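Local coordinates for uncharacterized protein (Bacillus thuringiensis serovar kurstaki, PDB 4XE7), which is a bacterial actin-like protein of the ParM type, captured without nucleotide, that probably polymerises into filaments which segregate plasmid DNA, at residues E277-M280 / I284-S287; M309-K314 / P323-K328; K266-I271 / V374-A379; K58-D61 / D67-I70. One frame throughout, in Å; residues are numbered along the deposited sequence.

Contact 1. Residues E277-M280 / I284-S287; sequences ERFM and ILKS
Leu285 lies against the C-terminal end of helix 265-279, and its side chain can be followed atom by atom where two consecutive helices meet. Its CB sits 3.2 Å from Phe279 O, a close carbon-oxygen approach, and also touches Met280 SD at 4.0 Å. One bond further out, CG remains close to the same carbonyl oxygen, 3.4 Å from Phe279 O, and 4.0 Å from Phe279 CB. At the tip the CD2 branch does the touching: it reaches the edge of the Phe279 ring, close to the ring plane, with Leu285 CD2 4.0 Å from Phe279 CD1.

The Met280 chain bends at its second torsion (chi2 -54°), which places SD beside Leu285 CB; the two side chains cross at about a right angle. No hydrogen bond joins the two segments. Lys286 only passes by, its CG 3.7 Å from Met280 O, while its ammonium group forms a salt bridge with Glu283 at the start of its own helix.

The backbones come closest at Met280 and Leu285, 5.5 Å between CA atoms, as expected where a chain leaves one helix and enters the next after a three-residue connection. This junction probably belongs to a peripheral part of the actin-like fold. Both helices rest on a small antiparallel hairpin: Phe279 meets Trp329 edge-to-face and also packs on Val327 of strand 326-329, whereas Leu285 reaches Trp329 and, with Phe279, Val332 of strand 332-335.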
loop_
_atom_site.group_PDB
_atom_site.type_symbol
_atom_site.label_atom_id
_atom_site.label_comp_id
_atom_site.label_asym_id
_atom_site.label_seq_id
_atom_site.Cartn_x
_atom_site.Cartn_y
_atom_site.Cartn_z
ATOM N N GLU A 277 10.880 -22.611 20.771
ATOM C CA GLU A 277 11.844 -23.562 21.293
ATOM C C GLU A 277 12.557 -22.968 22.503
ATOM O O GLU A 277 12.801 -23.650 23.500
ATOM C CB GLU A 277 12.833 -23.943 20.187
ATOM C CG GLU A 277 13.872 -24.978 20.565
ATOM C CD GLU A 277 14.746 -25.376 19.379
ATOM O OE1 GLU A 277 14.429 -24.972 18.237
ATOM O OE2 GLU A 277 15.748 -26.093 19.594
ATOM N N ARG A 278 12.846 -21.673 22.433
ATOM C CA ARG A 278 13.537 -21.007 23.531
ATOM C C ARG A 278 12.675 -20.766 24.760
ATOM O O ARG A 278 13.146 -20.943 25.874
ATOM C CB ARG A 278 14.127 -19.698 23.053
ATOM C CG ARG A 278 15.549 -19.925 22.645
ATOM C CD ARG A 278 16.504 -19.676 23.785
ATOM N NE ARG A 278 16.739 -18.253 23.836
ATOM C CZ ARG A 278 17.496 -17.614 22.958
ATOM N NH1 ARG A 278 18.115 -18.292 22.000
ATOM N NH2 ARG A 278 17.644 -16.303 23.052
ATOM N N PHE A 279 11.418 -20.377 24.570
ATOM C CA PHE A 279 10.506 -20.286 25.699
ATOM C C PHE A 279 10.374 -21.640 26.384
ATOM O O PHE A 279 10.291 -21.704 27.605
ATOM C CB PHE A 279 9.125 -19.773 25.270
ATOM C CG PHE A 279 9.014 -18.273 25.296
ATOM C CD1 PHE A 279 8.595 -17.618 26.444
ATOM C CD2 PHE A 279 9.336 -17.516 24.175
ATOM C CE1 PHE A 279 8.490 -16.232 26.481
ATOM C CE2 PHE A 279 9.234 -16.125 24.202
ATOM C CZ PHE A 279 8.812 -15.483 25.367
ATOM N N MET A 280 10.398 -22.721 25.611
ATOM C CA MET A 280 10.263 -24.046 26.210
ATOM C C MET A 280 11.543 -24.493 26.924
ATOM O O MET A 280 11.598 -25.598 27.460
ATOM C CB MET A 280 9.835 -25.080 25.156
ATOM C CG MET A 280 8.409 -24.806 24.547
ATOM S SD MET A 280 7.063 -24.620 25.777
ATOM C CE MET A 280 5.676 -24.148 24.769
ATOM N N ILE A 284 9.090 -22.078 33.786
ATOM C CA ILE A 284 7.671 -21.769 33.910
ATOM C C ILE A 284 6.877 -22.403 32.756
ATOM O O ILE A 284 5.810 -23.001 32.963
ATOM C CB ILE A 284 7.450 -20.244 33.936
ATOM C CG1 ILE A 284 8.212 -19.633 35.119
ATOM C CG2 ILE A 284 5.942 -19.900 33.958
ATOM C CD1 ILE A 284 8.385 -18.121 35.036
ATOM N N LEU A 285 7.419 -22.291 31.545
ATOM C CA LEU A 285 6.789 -22.884 30.367
ATOM C C LEU A 285 6.800 -24.413 30.450
ATOM O O LEU A 285 5.839 -25.073 30.057
ATOM C CB LEU A 285 7.488 -22.422 29.084
ATOM C CG LEU A 285 7.011 -21.114 28.434
ATOM C CD1 LEU A 285 5.514 -21.200 28.057
ATOM C CD2 LEU A 285 7.270 -19.943 29.359
ATOM N N LYS A 286 7.909 -24.966 30.922
ATOM C CA LYS A 286 7.980 -26.397 31.165
ATOM C C LYS A 286 6.864 -26.844 32.111
ATOM O O LYS A 286 6.229 -27.867 31.883
ATOM C CB LYS A 286 9.329 -26.783 31.764
ATOM C CG LYS A 286 10.482 -26.905 30.782
ATOM C CD LYS A 286 11.622 -27.653 31.473
ATOM C CE LYS A 286 12.886 -27.659 30.640
ATOM N NZ LYS A 286 13.596 -26.363 30.753
ATOM N N SER A 287 6.637 -26.078 33.175
ATOM C CA SER A 287 5.628 -26.449 34.162
ATOM C C SER A 287 4.235 -26.468 33.552
ATOM O O SER A 287 3.430 -27.341 33.850
ATOM C CB SER A 287 5.645 -25.487 35.357
ATOM O OG SER A 287 6.777 -25.696 36.184
#

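Contact 2. Residues M309-K314 / P323-K328; sequences MPEVEK and PTFSVK
Glu311 and Thr324 are joined by the single hydrogen bond of this contact: Thr324 N donates to Glu311 OE1 at 2.9 Å with an N-H...O angle of 159°. The bond is nearly straight, yet the N-H meets the oxygen from above the carboxylate plane, 56° out of it. Tyr321 OH also bonds to OE1, so two partners grip this oxygen.

The electrostatic part lies within the helix. Lys314 NZ forms a salt bridge to Glu311 OE2 at 3.0 Å from the syn side, somewhat tilted out of the carboxylate plane, which would help to balance the charge of a buried carboxylate. Both oxygens are engaged, which probably limits the rotation of the group. Here a glutamate of helix 300-317 bonds to the backbone of the extended residues leading into strand 326-329, the first strand of a two-stranded antiparallel hairpin.

Van der Waals contacts complete the join. A bend at the second torsion of Glu311 (chi2 -57°) carries its acid group over to the Pro323-Thr324 backbone, with Glu311 OE1 3.3 Å from Pro323 CA. Nearer the helix, Glu311 CB touches Phe325 CE1 at 3.5 Å. Phe325 also packs on Leu307 of helix 300-317 and on Met341 and Met344 of helix 337-362.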
loop_
_atom_site.group_PDB
_atom_site.type_symbol
_atom_site.label_atom_id
_atom_site.label_comp_id
_atom_site.label_asym_id
_atom_site.label_seq_id
_atom_site.Cartn_x
_atom_site.Cartn_y
_atom_site.Cartn_z
ATOM N N MET A 309 8.741 -4.358 13.959
ATOM C CA MET A 309 8.614 -2.986 13.456
ATOM C C MET A 309 9.057 -1.909 14.452
ATOM O O MET A 309 9.734 -0.976 14.044
ATOM C CB MET A 309 7.173 -2.690 13.002
ATOM C CG MET A 309 6.876 -3.036 11.547
ATOM S SD MET A 309 8.146 -2.464 10.374
ATOM C CE MET A 309 8.621 -4.040 9.694
ATOM N N PRO A 310 8.670 -2.015 15.744
ATOM C CA PRO A 310 9.156 -0.976 16.664
ATOM C C PRO A 310 10.680 -0.874 16.708
ATOM O O PRO A 310 11.218 0.230 16.711
ATOM C CB PRO A 310 8.595 -1.423 18.025
ATOM C CG PRO A 310 7.331 -2.151 17.667
ATOM C CD PRO A 310 7.694 -2.905 16.406
ATOM N N GLU A 311 11.370 -2.006 16.695
ATOM C CA GLU A 311 12.828 -1.970 16.726
ATOM C C GLU A 311 13.446 -1.424 15.422
ATOM O O GLU A 311 14.336 -0.567 15.460
ATOM C CB GLU A 311 13.372 -3.363 17.041
ATOM C CG GLU A 311 13.168 -3.790 18.497
ATOM C CD GLU A 311 13.786 -2.823 19.526
ATOM O OE1 GLU A 311 15.027 -2.615 19.533
ATOM O OE2 GLU A 311 13.023 -2.276 20.351
ATOM N N VAL A 312 12.976 -1.899 14.275
ATOM C CA VAL A 312 13.476 -1.411 12.990
ATOM C C VAL A 312 13.287 0.113 12.834
ATOM O O VAL A 312 14.142 0.795 12.268
ATOM C CB VAL A 312 12.790 -2.168 11.796
ATOM C CG1 VAL A 312 13.173 -1.563 10.445
ATOM C CG2 VAL A 312 13.157 -3.641 11.827
ATOM N N GLU A 313 12.188 0.649 13.352
ATOM C CA GLU A 313 11.966 2.095 13.297
ATOM C C GLU A 313 13.084 2.830 14.010
ATOM O O GLU A 313 13.598 3.834 13.514
ATOM C CB GLU A 313 10.623 2.472 13.929
ATOM C CG GLU A 313 9.404 2.140 13.094
ATOM C CD GLU A 313 8.112 2.598 13.754
ATOM O OE1 GLU A 313 8.186 3.386 14.725
ATOM O OE2 GLU A 313 7.024 2.178 13.300
ATOM N N LYS A 314 13.456 2.316 15.180
ATOM C CA LYS A 314 14.545 2.883 15.964
ATOM C C LYS A 314 15.864 2.758 15.230
ATOM O O LYS A 314 16.697 3.653 15.299
ATOM C CB LYS A 314 14.657 2.195 17.320
ATOM C CG LYS A 314 13.417 2.259 18.189
ATOM C CD LYS A 314 13.725 1.566 19.499
ATOM C CE LYS A 314 12.513 1.315 20.330
ATOM N NZ LYS A 314 12.888 0.452 21.486
ATOM N N PRO A 323 19.505 -3.074 18.492
ATOM C CA PRO A 323 18.140 -3.519 18.788
ATOM C C PRO A 323 18.039 -4.612 19.850
ATOM O O PRO A 323 18.950 -5.410 20.034
ATOM C CB PRO A 323 17.651 -4.046 17.436
ATOM C CG PRO A 323 18.885 -4.515 16.753
ATOM C CD PRO A 323 19.958 -3.538 17.165
ATOM N N THR A 324 16.901 -4.651 20.529
ATOM C CA THR A 324 16.572 -5.747 21.427
ATOM C C THR A 324 15.194 -6.263 21.059
ATOM O O THR A 324 14.237 -5.497 21.035
ATOM C CB THR A 324 16.588 -5.305 22.913
ATOM O OG1 THR A 324 17.933 -5.030 23.308
ATOM C CG2 THR A 324 16.000 -6.392 23.826
ATOM N N PHE A 325 15.092 -7.549 20.739
ATOM C CA PHE A 325 13.786 -8.147 20.498
ATOM C C PHE A 325 13.362 -8.976 21.721
ATOM O O PHE A 325 13.916 -10.044 22.018
ATOM C CB PHE A 325 13.804 -8.974 19.225
ATOM C CG PHE A 325 14.204 -8.181 18.020
ATOM C CD1 PHE A 325 13.260 -7.465 17.294
ATOM C CD2 PHE A 325 15.537 -8.098 17.645
ATOM C CE1 PHE A 325 13.635 -6.712 16.198
ATOM C CE2 PHE A 325 15.919 -7.346 16.531
ATOM C CZ PHE A 325 14.976 -6.657 15.812
ATOM N N SER A 326 12.386 -8.448 22.440
ATOM C CA SER A 326 11.912 -9.064 23.666
ATOM C C SER A 326 10.465 -9.472 23.512
ATOM O O SER A 326 9.599 -8.638 23.248
ATOM C CB SER A 326 12.077 -8.110 24.847
ATOM O OG SER A 326 11.208 -8.462 25.905
ATOM N N VAL A 327 10.209 -10.762 23.666
ATOM C CA VAL A 327 8.868 -11.307 23.501
ATOM C C VAL A 327 8.232 -11.558 24.858
ATOM O O VAL A 327 8.889 -12.085 25.761
ATOM C CB VAL A 327 8.915 -12.616 22.700
ATOM C CG1 VAL A 327 7.555 -13.283 22.674
ATOM C CG2 VAL A 327 9.433 -12.346 21.290
ATOM N N LYS A 328 6.968 -11.159 25.018
ATOM C CA LYS A 328 6.231 -11.508 26.221
ATOM C C LYS A 328 5.178 -12.542 25.856
ATOM O O LYS A 328 4.346 -12.303 24.987
ATOM C CB LYS A 328 5.577 -10.283 26.862
ATOM C CG LYS A 328 5.104 -10.549 28.287
ATOM C CD LYS A 328 4.417 -9.343 28.935
ATOM C CE LYS A 328 2.921 -9.289 28.622
ATOM N NZ LYS A 328 2.188 -8.301 29.473
#

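Contact 3. Residues K266-I271 / V374-A379; sequences KYIDEI and VLFGYA
Ile268 and Phe376 mark the closest backbone approach, with CA atoms 9.0 Å apart, a separation bridged by side chains alone. Residues 266-271 form a continuous piece of helix 265-279, with Ile271 N bonded to Tyr267 O. The other segment runs from helix 372-376 into helix 378-381 by way of Gly377, which is the first residue to leave helical backbone angles and also takes the N-cap position.

Phe376 spans the gap. With CG anti to the backbone N (chi1 177°), its ring extends toward helix 265-279 and enters among three residues within about one turn of that helix. Over one face lies Ile268: CG1 is 4.0 Å from the ring centroid and 29° off the normal, a CH-pi contact, and its nearest ring atom is Phe376 CE1 at 3.6 Å. Ile271 instead comes to the edge, near the ring plane, where its CD1 approaches Phe376 CZ at 3.7 Å.

This is a buried helix-helix join between parts of an actin-like fold separated by about a hundred residues in the chain. From Tyr267 the methylene does the touching, CB lying 3.8 Å from Phe376 CE2, while the phenol leads away to a hydrogen bond with Asp350. Tyr347 of helix 337-362 meets the rings of both Tyr267 and Phe376 edge-to-face, and Phe303 of helix 300-317 packs against Ile268 and Ile271.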
loop_
_atom_site.group_PDB
_atom_site.type_symbol
_atom_site.label_atom_id
_atom_site.label_comp_id
_atom_site.label_asym_id
_atom_site.label_seq_id
_atom_site.Cartn_x
_atom_site.Cartn_y
_atom_site.Cartn_z
ATOM N N LYS A 266 9.490 -17.876 4.773
ATOM C CA LYS A 266 10.210 -19.016 5.337
ATOM C C LYS A 266 11.194 -18.613 6.444
ATOM O O LYS A 266 11.450 -19.404 7.344
ATOM C CB LYS A 266 10.936 -19.773 4.231
ATOM C CG LYS A 266 10.083 -19.923 2.982
ATOM C CD LYS A 266 10.251 -21.281 2.330
ATOM C CE LYS A 266 9.185 -21.504 1.275
ATOM N NZ LYS A 266 9.390 -22.788 0.551
ATOM N N TYR A 267 11.737 -17.391 6.383
ATOM C CA TYR A 267 12.711 -16.932 7.386
ATOM C C TYR A 267 12.011 -16.617 8.696
ATOM O O TYR A 267 12.508 -16.927 9.787
ATOM C CB TYR A 267 13.496 -15.702 6.885
ATOM C CG TYR A 267 14.302 -16.008 5.643
ATOM C CD1 TYR A 267 15.650 -16.375 5.731
ATOM C CD2 TYR A 267 13.704 -15.981 4.369
ATOM C CE1 TYR A 267 16.384 -16.684 4.574
ATOM C CE2 TYR A 267 14.414 -16.296 3.229
ATOM C CZ TYR A 267 15.760 -16.639 3.333
ATOM O OH TYR A 267 16.464 -16.945 2.189
ATOM N N ILE A 268 10.851 -15.993 8.576
ATOM C CA ILE A 268 10.019 -15.678 9.730
ATOM C C ILE A 268 9.493 -16.963 10.389
ATOM O O ILE A 268 9.499 -17.083 11.620
ATOM C CB ILE A 268 8.861 -14.737 9.312
ATOM C CG1 ILE A 268 9.448 -13.343 9.011
ATOM C CG2 ILE A 268 7.750 -14.719 10.387
ATOM C CD1 ILE A 268 8.550 -12.407 8.178
ATOM N N ASP A 269 9.095 -17.940 9.572
ATOM C CA ASP A 269 8.588 -19.193 10.127
ATOM C C ASP A 269 9.645 -19.854 10.981
ATOM O O ASP A 269 9.345 -20.352 12.077
ATOM C CB ASP A 269 8.124 -20.153 9.037
ATOM C CG ASP A 269 6.916 -19.623 8.279
ATOM O OD1 ASP A 269 6.243 -18.726 8.820
ATOM O OD2 ASP A 269 6.641 -20.101 7.165
ATOM N N GLU A 270 10.881 -19.840 10.492
ATOM C CA GLU A 270 11.982 -20.457 11.219
ATOM C C GLU A 270 12.246 -19.725 12.523
ATOM O O GLU A 270 12.488 -20.360 13.567
ATOM C CB GLU A 270 13.245 -20.485 10.363
ATOM C CG GLU A 270 14.400 -21.216 11.002
ATOM C CD GLU A 270 15.552 -21.431 10.036
ATOM O OE1 GLU A 270 15.602 -20.733 8.997
ATOM O OE2 GLU A 270 16.400 -22.304 10.317
ATOM N N ILE A 271 12.210 -18.393 12.466
ATOM C CA ILE A 271 12.338 -17.577 13.678
ATOM C C ILE A 271 11.234 -17.912 14.691
ATOM O O ILE A 271 11.505 -18.111 15.877
ATOM C CB ILE A 271 12.295 -16.064 13.352
ATOM C CG1 ILE A 271 13.625 -15.623 12.740
ATOM C CG2 ILE A 271 12.018 -15.227 14.607
ATOM C CD1 ILE A 271 13.527 -14.319 11.982
ATOM N N VAL A 374 12.535 -5.202 2.974
ATOM C CA VAL A 374 13.602 -4.279 3.348
ATOM C C VAL A 374 13.546 -3.995 4.844
ATOM O O VAL A 374 14.577 -3.852 5.505
ATOM C CB VAL A 374 13.514 -2.966 2.560
ATOM C CG1 VAL A 374 14.640 -2.042 2.926
ATOM C CG2 VAL A 374 13.565 -3.247 1.062
ATOM N N LEU A 375 12.329 -3.943 5.370
ATOM C CA LEU A 375 12.107 -3.695 6.784
ATOM C C LEU A 375 12.541 -4.891 7.622
ATOM O O LEU A 375 13.191 -4.732 8.643
ATOM C CB LEU A 375 10.634 -3.390 7.034
ATOM C CG LEU A 375 10.023 -2.242 6.228
ATOM C CD1 LEU A 375 8.507 -2.220 6.413
ATOM C CD2 LEU A 375 10.632 -0.912 6.619
ATOM N N PHE A 376 12.169 -6.088 7.189
ATOM C CA PHE A 376 12.593 -7.306 7.874
ATOM C C PHE A 376 14.118 -7.472 7.834
ATOM O O PHE A 376 14.758 -7.796 8.859
ATOM C CB PHE A 376 11.907 -8.531 7.250
ATOM C CG PHE A 376 12.335 -9.849 7.854
ATOM C CD1 PHE A 376 11.978 -10.180 9.156
ATOM C CD2 PHE A 376 13.082 -10.752 7.121
ATOM C CE1 PHE A 376 12.373 -11.387 9.713
ATOM C CE2 PHE A 376 13.466 -11.970 7.664
ATOM C CZ PHE A 376 13.113 -12.286 8.967
ATOM N N GLY A 377 14.692 -7.232 6.654
ATOM C CA GLY A 377 16.117 -7.453 6.410
ATOM C C GLY A 377 16.992 -6.235 6.603
ATOM O O GLY A 377 18.186 -6.266 6.286
ATOM N N TYR A 378 16.410 -5.173 7.154
ATOM C CA TYR A 378 17.101 -3.890 7.295
ATOM C C TYR A 378 18.479 -3.995 7.977
ATOM O O TYR A 378 19.425 -3.354 7.531
ATOM C CB TYR A 378 16.219 -2.878 8.058
ATOM C CG TYR A 378 16.838 -1.488 8.118
ATOM C CD1 TYR A 378 17.588 -1.079 9.214
ATOM C CD2 TYR A 378 16.696 -0.597 7.059
ATOM C CE1 TYR A 378 18.184 0.204 9.255
ATOM C CE2 TYR A 378 17.277 0.666 7.091
ATOM C CZ TYR A 378 18.014 1.064 8.195
ATOM O OH TYR A 378 18.589 2.320 8.224
ATOM N N ALA A 379 18.598 -4.785 9.044
ATOM C CA ALA A 379 19.857 -4.834 9.793
ATOM C C ALA A 379 21.037 -5.235 8.922
ATOM O O ALA A 379 22.147 -4.754 9.114
ATOM C CB ALA A 379 19.736 -5.795 10.989
#

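Contact 4. Residues K58-D61 / D67-I70; sequences KKND and DEDI
Asn60 and Glu68 are the two residues that meet here; their side chains approach from opposite directions and overlap, each polar end lying alongside the other's chain. The nearest pair is Asn60 ND2 and Glu68 OE2 at 3.3 Å, but the angle is too poor for a hydrogen bond. The amide and carboxylate planes lie almost parallel, 7° apart. Behind the closest pair, Glu68 OE2 is 3.8 Å from Asn60 CB, and Glu68 CG lies 4.0 Å from Asn60 ND2.

The amide nitrogen is held elsewhere: Asn60 ND2 hydrogen-bonds to Glu71 OE1. Glu68 reaches over because its chain runs extended beyond CG (chi2 179°), and its side chain also touches Val63. The backbones stay well apart, with the CA atoms of Asn60 and Glu68 8.4 Å from each other, and only 86 Å² is buried in all, a light surface contact.

Further out, each segment has polar partners of its own. A salt bridge from Lys58 NZ to Asp61 OD2, 3.5 Å long, spans the first segment. Asp67 and Asp69 both form salt bridges with Arg140, and Asp69 also bonds to Tyr184 OH. Both segments belong to the long connection between strands 33-45 and 73-79 of the large mixed sheet of the actin-like fold; in residues 67-70, Asp69 and Ile70 pack on Val136 of helix 123-140, and Asp67 and Ile70 on Phe36 of strand 33-45.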
loop_
_atom_site.group_PDB
_atom_site.type_symbol
_atom_site.label_atom_id
_atom_site.label_comp_id
_atom_site.label_asym_id
_atom_site.label_seq_id
_atom_site.Cartn_x
_atom_site.Cartn_y
_atom_site.Cartn_z
ATOM N N LYS A 58 -20.989 -1.779 19.484
ATOM C CA LYS A 58 -20.055 -1.171 20.423
ATOM C C LYS A 58 -18.737 -1.965 20.490
ATOM O O LYS A 58 -17.987 -1.861 21.456
ATOM C CB LYS A 58 -20.724 -1.077 21.803
ATOM C CG LYS A 58 -21.178 0.333 22.224
ATOM C CD LYS A 58 -20.052 1.275 22.633
ATOM C CE LYS A 58 -19.201 0.637 23.778
ATOM N NZ LYS A 58 -18.332 1.574 24.554
ATOM N N LYS A 59 -18.468 -2.757 19.451
ATOM C CA LYS A 59 -17.268 -3.599 19.366
ATOM C C LYS A 59 -15.963 -2.800 19.272
ATOM O O LYS A 59 -14.958 -3.165 19.889
ATOM C CB LYS A 59 -17.372 -4.547 18.160
ATOM C CG LYS A 59 -16.032 -5.060 17.657
ATOM C CD LYS A 59 -16.182 -5.895 16.393
ATOM C CE LYS A 59 -14.822 -6.251 15.819
ATOM N NZ LYS A 59 -14.036 -7.105 16.754
ATOM N N ASN A 60 -15.976 -1.712 18.504
ATOM C CA ASN A 60 -14.743 -0.957 18.250
ATOM C C ASN A 60 -14.231 -0.108 19.427
ATOM O O ASN A 60 -13.289 0.684 19.274
ATOM C CB ASN A 60 -14.925 -0.054 17.021
ATOM C CG ASN A 60 -14.461 -0.706 15.735
ATOM O OD1 ASN A 60 -14.274 -1.924 15.657
ATOM N ND2 ASN A 60 -14.259 0.117 14.714
ATOM N N ASP A 61 -14.842 -0.299 20.593
ATOM C CA ASP A 61 -14.478 0.440 21.793
ATOM C C ASP A 61 -13.516 -0.426 22.640
ATOM O O ASP A 61 -12.902 0.034 23.616
ATOM C CB ASP A 61 -15.748 0.835 22.555
ATOM C CG ASP A 61 -16.533 1.991 21.869
ATOM O OD1 ASP A 61 -16.125 3.166 22.025
ATOM O OD2 ASP A 61 -17.502 1.716 21.119
ATOM N N ASP A 67 -7.789 3.727 10.667
ATOM C CA ASP A 67 -8.563 3.590 9.438
ATOM C C ASP A 67 -9.866 2.875 9.765
ATOM O O ASP A 67 -10.311 2.000 9.039
ATOM C CB ASP A 67 -7.780 2.832 8.348
ATOM C CG ASP A 67 -6.515 3.564 7.900
ATOM O OD1 ASP A 67 -6.505 4.817 7.870
ATOM O OD2 ASP A 67 -5.527 2.879 7.557
ATOM N N GLU A 68 -10.471 3.247 10.885
ATOM C CA GLU A 68 -11.725 2.631 11.272
ATOM C C GLU A 68 -12.801 3.047 10.295
ATOM O O GLU A 68 -13.804 2.346 10.139
ATOM C CB GLU A 68 -12.121 3.009 12.707
ATOM C CG GLU A 68 -11.183 2.441 13.766
ATOM C CD GLU A 68 -11.572 2.834 15.182
ATOM O OE1 GLU A 68 -11.654 4.051 15.460
ATOM O OE2 GLU A 68 -11.781 1.929 16.021
ATOM N N ASP A 69 -12.589 4.164 9.599
ATOM C CA ASP A 69 -13.651 4.667 8.742
ATOM C C ASP A 69 -13.820 3.875 7.446
ATOM O O ASP A 69 -14.757 4.135 6.693
ATOM C CB ASP A 69 -13.440 6.152 8.432
ATOM C CG ASP A 69 -12.106 6.443 7.748
ATOM O OD1 ASP A 69 -11.273 5.526 7.588
ATOM O OD2 ASP A 69 -11.893 7.617 7.392
ATOM N N ILE A 70 -12.947 2.905 7.182
ATOM C CA ILE A 70 -13.137 2.075 5.994
ATOM C C ILE A 70 -13.533 0.644 6.343
ATOM O O ILE A 70 -13.709 -0.188 5.448
ATOM C CB ILE A 70 -11.891 2.035 5.118
ATOM C CG1 ILE A 70 -10.727 1.408 5.883
ATOM C CG2 ILE A 70 -11.554 3.439 4.624
ATOM C CD1 ILE A 70 -9.565 1.038 5.022
#

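Contacts 1, 2 and 3 form a connected series on one side of the chain's centre, whereas contact 4 stands apart. Contact 3 closes the longest loop, within which contacts 1 and 2 follow one another. Contacts 2 and 3, with centres about 13 Å apart, touch directly: Val312 CG2 is 3.4 Å from Leu375 O. Contacts 1 and 2 meet through the hairpin strand, Phe279 CZ lying 3.4 Å from Val327 O. Contacts 1 and 3 share helix 265-279 but do not touch, their nearest atoms about 7 Å apart. For contact 4, the nearest atoms are about 14 Å from those of contact 2. No nucleotide is bound in this apo form.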